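Long-range contacts in protein NRD1 (Saccharomyces cerevisiae, PDB 3CLJ), which binds the phosphorylated C-terminal domain of RNA polymerase II through its CTD-interacting domain, as part of the Nrd1-Nab3-Sen1 transcription termination complex: residues 30-35 against 70-75; 119-124 against 140-145. All coordinates share one frame; numbering follows the deposited sequence.

Interaction 1. Residues 30-35 against 70-75; sequences TYALDH and RAYLDE
Ala32 O, in the last turn of helix 22-34, is held by two donors. The strong one is the hydroxyl of Tyr72, with OH of Tyr72 lying 2.5 Å from O of Ala32. The weak one is the backbone N of His35, 3.4 Å from Ala32 O. The phenol comes in above the carbonyl plane, with a C=O...OH angle of 113°, so this short bond is not aligned with a lone pair. Tyr72 gets there by turning its CG beside its own backbone N, anti to the carbonyl carbon (chi1 -88°). Its ring then reaches across from helix 58-77 with its edge leading. Ala32 O lies near the ring plane, and CE1 of Tyr72 is 3.4 Å from it. The bond fixes the tip of a buried side chain that also touches Cys90 and Ala93 of helix 90-111.

The apolar part of the contact centres on Leu33. Its CD2 sits at the edge of the Tyr72 ring, 3.9 Å from Tyr72 CD1. The same methyl lies 3.9 Å from Ala71 CB. Leu33 CD2 also meets CG of the exposed Glu75 at 3.5 Å, the two side chains crossing obliquely. Glu75 is bent at chi2, and here it is its aliphatic part that touches the leucine. Ala32 CB adds a contact with Tyr72 CZ, 3.9 Å away.

The segments 30-34 and 70-75 run roughly the same way, their axes 10.3 Å apart at closest approach and crossing at -32°. Small Ala71 faces the neighbouring helix, while Tyr72 and Leu33 bridge the gap. This is side-by-side helix packing of the all-helical CID fold. In related CIDs the corresponding two helices help line the groove for the CTD peptide, and the same is likely in Nrd1.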
loop_
_atom_site.group_PDB
_atom_site.type_symbol
_atom_site.label_atom_id
_atom_site.label_comp_id
_atom_site.label_asym_id
_atom_site.label_seq_id
_atom_site.Cartn_x
_atom_site.Cartn_y
_atom_site.Cartn_z
ATOM N N THR A 30 10.318 5.142 6.414
ATOM C CA THR A 30 11.002 5.679 7.592
ATOM C C THR A 30 10.220 6.835 8.215
ATOM O O THR A 30 10.057 6.894 9.445
ATOM C CB THR A 30 12.462 6.041 7.275
ATOM O OG1 THR A 30 13.119 4.825 6.888
ATOM C CG2 THR A 30 13.181 6.646 8.515
ATOM N N TYR A 31 9.680 7.707 7.365
ATOM C CA TYR A 31 8.851 8.780 7.863
ATOM C C TYR A 31 7.626 8.188 8.582
ATOM O O TYR A 31 7.250 8.666 9.650
ATOM C CB TYR A 31 8.407 9.728 6.737
ATOM C CG TYR A 31 7.569 10.870 7.299
ATOM C CD1 TYR A 31 8.175 12.049 7.667
ATOM C CD2 TYR A 31 6.172 10.733 7.497
ATOM C CE1 TYR A 31 7.441 13.109 8.210
ATOM C CE2 TYR A 31 5.429 11.772 8.055
ATOM C CZ TYR A 31 6.080 12.965 8.417
ATOM O OH TYR A 31 5.401 14.036 8.965
ATOM N N ALA A 32 6.983 7.176 7.985
ATOM C CA ALA A 32 5.766 6.599 8.565
ATOM C C ALA A 32 6.001 6.047 9.992
ATOM O O ALA A 32 5.173 6.251 10.899
ATOM C CB ALA A 32 5.163 5.511 7.630
ATOM N N LEU A 33 7.120 5.341 10.173
ATOM C CA LEU A 33 7.493 4.748 11.480
ATOM C C LEU A 33 7.914 5.785 12.546
ATOM O O LEU A 33 7.763 5.561 13.757
ATOM C CB LEU A 33 8.585 3.698 11.286
ATOM C CG LEU A 33 8.272 2.366 10.598
ATOM C CD1 LEU A 33 9.660 1.717 10.267
ATOM C CD2 LEU A 33 7.439 1.420 11.496
ATOM N N ASP A 34 8.443 6.913 12.083
ATOM C CA ASP A 34 8.835 8.021 12.925
ATOM C C ASP A 34 7.660 8.900 13.355
ATOM O O ASP A 34 7.805 9.725 14.251
ATOM C CB ASP A 34 9.825 8.902 12.174
ATOM C CG ASP A 34 11.218 8.315 12.134
ATOM O OD1 ASP A 34 11.465 7.251 12.754
ATOM O OD2 ASP A 34 12.073 8.931 11.472
ATOM N N HIS A 35 6.520 8.761 12.678
ATOM C CA HIS A 35 5.408 9.665 12.922
ATOM C C HIS A 35 4.114 8.839 12.953
ATOM O O HIS A 35 3.136 9.156 12.271
ATOM C CB HIS A 35 5.374 10.769 11.839
ATOM C CG HIS A 35 6.614 11.625 11.787
ATOM N ND1 HIS A 35 6.793 12.739 12.574
ATOM C CD2 HIS A 35 7.739 11.521 11.035
ATOM C CE1 HIS A 35 7.976 13.278 12.325
ATOM N NE2 HIS A 35 8.573 12.556 11.394
ATOM N N ARG A 70 3.617 -3.470 6.132
ATOM C CA ARG A 70 4.323 -4.577 6.792
ATOM C C ARG A 70 5.266 -4.001 7.849
ATOM O O ARG A 70 5.517 -4.666 8.840
ATOM C CB ARG A 70 5.039 -5.584 5.839
ATOM C CG ARG A 70 4.122 -6.636 5.096
ATOM C CD ARG A 70 4.910 -7.746 4.229
ATOM N NE ARG A 70 5.746 -7.066 3.236
ATOM C CZ ARG A 70 7.051 -6.820 3.356
ATOM N NH1 ARG A 70 7.757 -7.273 4.396
ATOM N NH2 ARG A 70 7.640 -6.085 2.433
ATOM N N ALA A 71 5.743 -2.758 7.663
ATOM C CA ALA A 71 6.542 -2.086 8.727
ATOM C C ALA A 71 5.694 -1.859 10.000
ATOM O O ALA A 71 6.126 -2.151 11.112
ATOM C CB ALA A 71 7.177 -0.779 8.245
ATOM N N TYR A 72 4.470 -1.408 9.807
ATOM C CA TYR A 72 3.533 -1.146 10.904
ATOM C C TYR A 72 3.117 -2.441 11.557
ATOM O O TYR A 72 3.007 -2.502 12.774
ATOM C CB TYR A 72 2.312 -0.394 10.356
ATOM C CG TYR A 72 2.464 1.113 10.340
ATOM C CD1 TYR A 72 3.688 1.723 10.599
ATOM C CD2 TYR A 72 1.389 1.931 10.005
ATOM C CE1 TYR A 72 3.823 3.135 10.584
ATOM C CE2 TYR A 72 1.519 3.359 10.002
ATOM C CZ TYR A 72 2.726 3.960 10.301
ATOM O OH TYR A 72 2.846 5.372 10.341
ATOM N N LEU A 73 2.870 -3.460 10.725
ATOM C CA LEU A 73 2.555 -4.839 11.162
ATOM C C LEU A 73 3.659 -5.400 12.025
ATOM O O LEU A 73 3.386 -6.124 12.993
ATOM C CB LEU A 73 2.269 -5.794 9.970
ATOM C CG LEU A 73 1.863 -7.248 10.281
ATOM C CD1 LEU A 73 0.595 -7.303 11.153
ATOM C CD2 LEU A 73 1.702 -8.118 9.043
ATOM N N ASP A 74 4.909 -5.068 11.709
ATOM C CA ASP A 74 5.987 -5.431 12.632
ATOM C C ASP A 74 5.985 -4.689 13.966
ATOM O O ASP A 74 6.300 -5.288 14.974
ATOM C CB ASP A 74 7.357 -5.315 11.981
ATOM C CG ASP A 74 7.669 -6.497 11.114
ATOM O OD1 ASP A 74 7.077 -7.605 11.352
ATOM O OD2 ASP A 74 8.498 -6.301 10.188
ATOM N N GLU A 75 5.663 -3.396 13.961
ATOM C CA GLU A 75 5.572 -2.603 15.186
ATOM C C GLU A 75 4.470 -3.111 16.134
ATOM O O GLU A 75 4.640 -3.152 17.351
ATOM C CB GLU A 75 5.317 -1.143 14.854
ATOM C CG GLU A 75 6.502 -0.411 14.352
ATOM C CD GLU A 75 7.621 -0.321 15.366
ATOM O OE1 GLU A 75 7.344 -0.009 16.550
ATOM O OE2 GLU A 75 8.784 -0.565 14.969
#

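Interaction 2. Residues 119-124 against 140-145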
loop_
_atom_site.group_PDB
_atom_site.type_symbol
_atom_site.label_atom_id
_atom_site.label_comp_id
_atom_site.label_asym_id
_atom_site.label_seq_id
_atom_site.Cartn_x
_atom_site.Cartn_y
_atom_site.Cartn_z
ATOM N N LYS A 119 2.986 -9.284 -10.749
ATOM C CA LYS A 119 3.678 -8.709 -9.607
ATOM C C LYS A 119 2.690 -8.418 -8.468
ATOM O O LYS A 119 3.044 -8.570 -7.283
ATOM C CB LYS A 119 4.453 -7.429 -10.026
ATOM C CG LYS A 119 5.728 -7.778 -10.829
ATOM C CD LYS A 119 6.270 -6.598 -11.657
ATOM C CE LYS A 119 7.592 -6.978 -12.480
ATOM N NZ LYS A 119 7.781 -6.028 -13.661
ATOM N N ILE A 120 1.479 -7.982 -8.805
ATOM C CA ILE A 120 0.445 -7.852 -7.749
ATOM C C ILE A 120 0.113 -9.228 -7.118
ATOM O O ILE A 120 0.096 -9.374 -5.902
ATOM C CB ILE A 120 -0.844 -7.141 -8.263
ATOM C CG1 ILE A 120 -0.527 -5.697 -8.714
ATOM C CG2 ILE A 120 -2.030 -7.267 -7.181
ATOM C CD1 ILE A 120 -1.603 -5.009 -9.510
ATOM N N ARG A 121 -0.108 -10.239 -7.948
ATOM C CA ARG A 121 -0.293 -11.621 -7.469
ATOM C C ARG A 121 0.794 -12.063 -6.470
ATOM O O ARG A 121 0.459 -12.577 -5.400
ATOM C CB ARG A 121 -0.422 -12.541 -8.684
ATOM C CG ARG A 121 -1.291 -13.793 -8.496
ATOM C CD ARG A 121 -0.616 -14.905 -7.678
ATOM N NE ARG A 121 -0.795 -16.236 -8.254
ATOM C CZ ARG A 121 -1.820 -16.634 -9.008
ATOM N NH1 ARG A 121 -2.818 -15.826 -9.294
ATOM N NH2 ARG A 121 -1.838 -17.859 -9.494
ATOM N N MET A 122 2.083 -11.820 -6.768
ATOM C CA MET A 122 3.144 -12.191 -5.808
ATOM C C MET A 122 3.117 -11.429 -4.539
ATOM O O MET A 122 3.344 -11.964 -3.452
ATOM C CB MET A 122 4.570 -12.042 -6.372
ATOM C CG MET A 122 5.646 -12.395 -5.254
ATOM S SD MET A 122 5.712 -14.162 -4.744
ATOM C CE MET A 122 5.514 -14.011 -2.977
ATOM N N LEU A 123 2.814 -10.154 -4.655
ATOM C CA LEU A 123 2.598 -9.340 -3.505
ATOM C C LEU A 123 1.441 -9.847 -2.631
ATOM O O LEU A 123 1.547 -9.867 -1.377
ATOM C CB LEU A 123 2.360 -7.894 -4.008
ATOM C CG LEU A 123 2.594 -6.706 -3.120
ATOM C CD1 LEU A 123 4.060 -6.605 -2.642
ATOM C CD2 LEU A 123 2.034 -5.393 -3.779
ATOM N N LEU A 124 0.311 -10.235 -3.265
ATOM C CA LEU A 124 -0.765 -10.953 -2.527
ATOM C C LEU A 124 -0.249 -12.171 -1.774
ATOM O O LEU A 124 -0.716 -12.487 -0.656
ATOM C CB LEU A 124 -1.934 -11.365 -3.472
ATOM C CG LEU A 124 -2.722 -10.108 -3.912
ATOM C CD1 LEU A 124 -3.744 -10.390 -5.022
ATOM C CD2 LEU A 124 -3.413 -9.459 -2.648
ATOM N N ALA A 140 -9.852 -14.796 -4.025
ATOM C CA ALA A 140 -10.619 -14.645 -5.274
ATOM C C ALA A 140 -10.004 -13.495 -6.122
ATOM O O ALA A 140 -9.751 -13.694 -7.300
ATOM C CB ALA A 140 -12.102 -14.408 -4.995
ATOM N N ILE A 141 -9.666 -12.376 -5.477
ATOM C CA ILE A 141 -8.985 -11.251 -6.105
ATOM C C ILE A 141 -7.644 -11.693 -6.696
ATOM O O ILE A 141 -7.273 -11.280 -7.786
ATOM C CB ILE A 141 -8.814 -10.082 -5.113
ATOM C CG1 ILE A 141 -10.164 -9.479 -4.785
ATOM C CG2 ILE A 141 -7.845 -9.008 -5.640
ATOM C CD1 ILE A 141 -10.120 -8.567 -3.521
ATOM N N ARG A 142 -6.960 -12.588 -5.987
ATOM C CA ARG A 142 -5.718 -13.139 -6.435
ATOM C C ARG A 142 -5.820 -13.944 -7.753
ATOM O O ARG A 142 -4.849 -14.059 -8.492
ATOM C CB ARG A 142 -5.138 -14.003 -5.300
ATOM C CG ARG A 142 -3.697 -14.424 -5.465
ATOM C CD ARG A 142 -3.597 -15.892 -5.253
ATOM N NE ARG A 142 -2.216 -16.389 -5.318
ATOM C CZ ARG A 142 -1.867 -17.677 -5.459
ATOM N NH1 ARG A 142 -2.791 -18.634 -5.560
ATOM N NH2 ARG A 142 -0.577 -18.025 -5.498
ATOM N N SER A 143 -6.969 -14.526 -8.074
ATOM C CA SER A 143 -7.012 -15.387 -9.288
ATOM C C SER A 143 -6.878 -14.603 -10.629
ATOM O O SER A 143 -7.300 -13.426 -10.732
ATOM C CB SER A 143 -8.222 -16.317 -9.268
ATOM O OG SER A 143 -9.390 -15.554 -9.268
ATOM N N LYS A 144 -6.197 -15.242 -11.591
ATOM C CA LYS A 144 -5.988 -14.777 -13.005
ATOM C C LYS A 144 -7.319 -14.589 -13.761
ATOM O O LYS A 144 -7.422 -13.788 -14.723
ATOM C CB LYS A 144 -5.146 -15.788 -13.831
ATOM C CG LYS A 144 -3.660 -15.651 -13.678
ATOM C CD LYS A 144 -2.945 -16.593 -14.674
ATOM C CE LYS A 144 -1.564 -16.007 -15.066
ATOM N NZ LYS A 144 -0.769 -16.801 -16.067
ATOM N N CYS A 145 -8.304 -15.389 -13.357
ATOM C CA CYS A 145 -9.649 -15.271 -13.847
ATOM C C CYS A 145 -10.275 -13.967 -13.422
ATOM O O CYS A 145 -11.081 -13.422 -14.162
ATOM C CB CYS A 145 -10.461 -16.440 -13.327
ATOM S SG CYS A 145 -9.822 -17.970 -14.067
#
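Two like-charged guanidinium groups, of Arg121 and Arg142, lie partly over one another. The overlap is offset, and their planes are 32° apart. NE of Arg121 sits over one face of the Arg142 group, 3.3 Å from Arg142 CZ. Arg121 CD comes 3.2 Å from Arg142 NE. The side chains cross obliquely. Arg121 is bent at chi2 and chi3 in the conformer described, one of two. Arg142 starts with CG anti to its backbone N (chi1 -167°) and bends at chi2.

The charge of Asp125 probably makes this pairing tolerable. Arg142 NE forms a salt bridge with Asp125 OD1, on the same helix as Arg121. Arg121 NH1 is 2.8 Å from Arg142 O. Lys144 NZ is 6.7 Å from Arg121 NH2, not in contact, and would probably add to the local positive charge.

The apolar contact is smaller. Leu124 CD1 packs on the base of Arg142, 3.7 Å from Arg142 CA, and is 4.4 Å from Ile141 CG2. An alanine in place of Arg142 removes the guanidinium that meets Asp125 and Arg121, and would probably loosen the hold of the turn on helix 114-130.

Local hydrogen bonds shape the second segment. Residues 140-143 form a type I beta turn. Ala140 O accepts from both Ser143 N, at 3.0 Å, and Ser143 OG, at 2.7 Å. Ser143 is also the N-cap of helix 144-149, so the turn leads straight into that helix.

The contact thus lays the turn before helix 144-149 against helix 114-130. Deeper in, helix 90-111 lies beneath both segments: Leu124 rests on its Leu105, and Ile141 on its Gln102 and Ile109.

The contacts come in series: both segments of interaction 1 precede those of interaction 2 in the chain. Their centres are 25 Å apart, on opposite sides of the centre of the chain, and their nearest atoms are about 6 Å apart without touching. Interaction 1 joins helices 22-34 and 58-77 in the N-terminal half. Interaction 2 lays the C-terminal turn on helix 114-130. Helix 90-111 is common ground, since side chains from both contacts pack on it. Helices 58-77 and 114-130 also touch, through Arg70 on Ile126 and Leu123 on Leu62. The two contacts therefore belong to one continuous all-helical domain, and each ties together a different side of it.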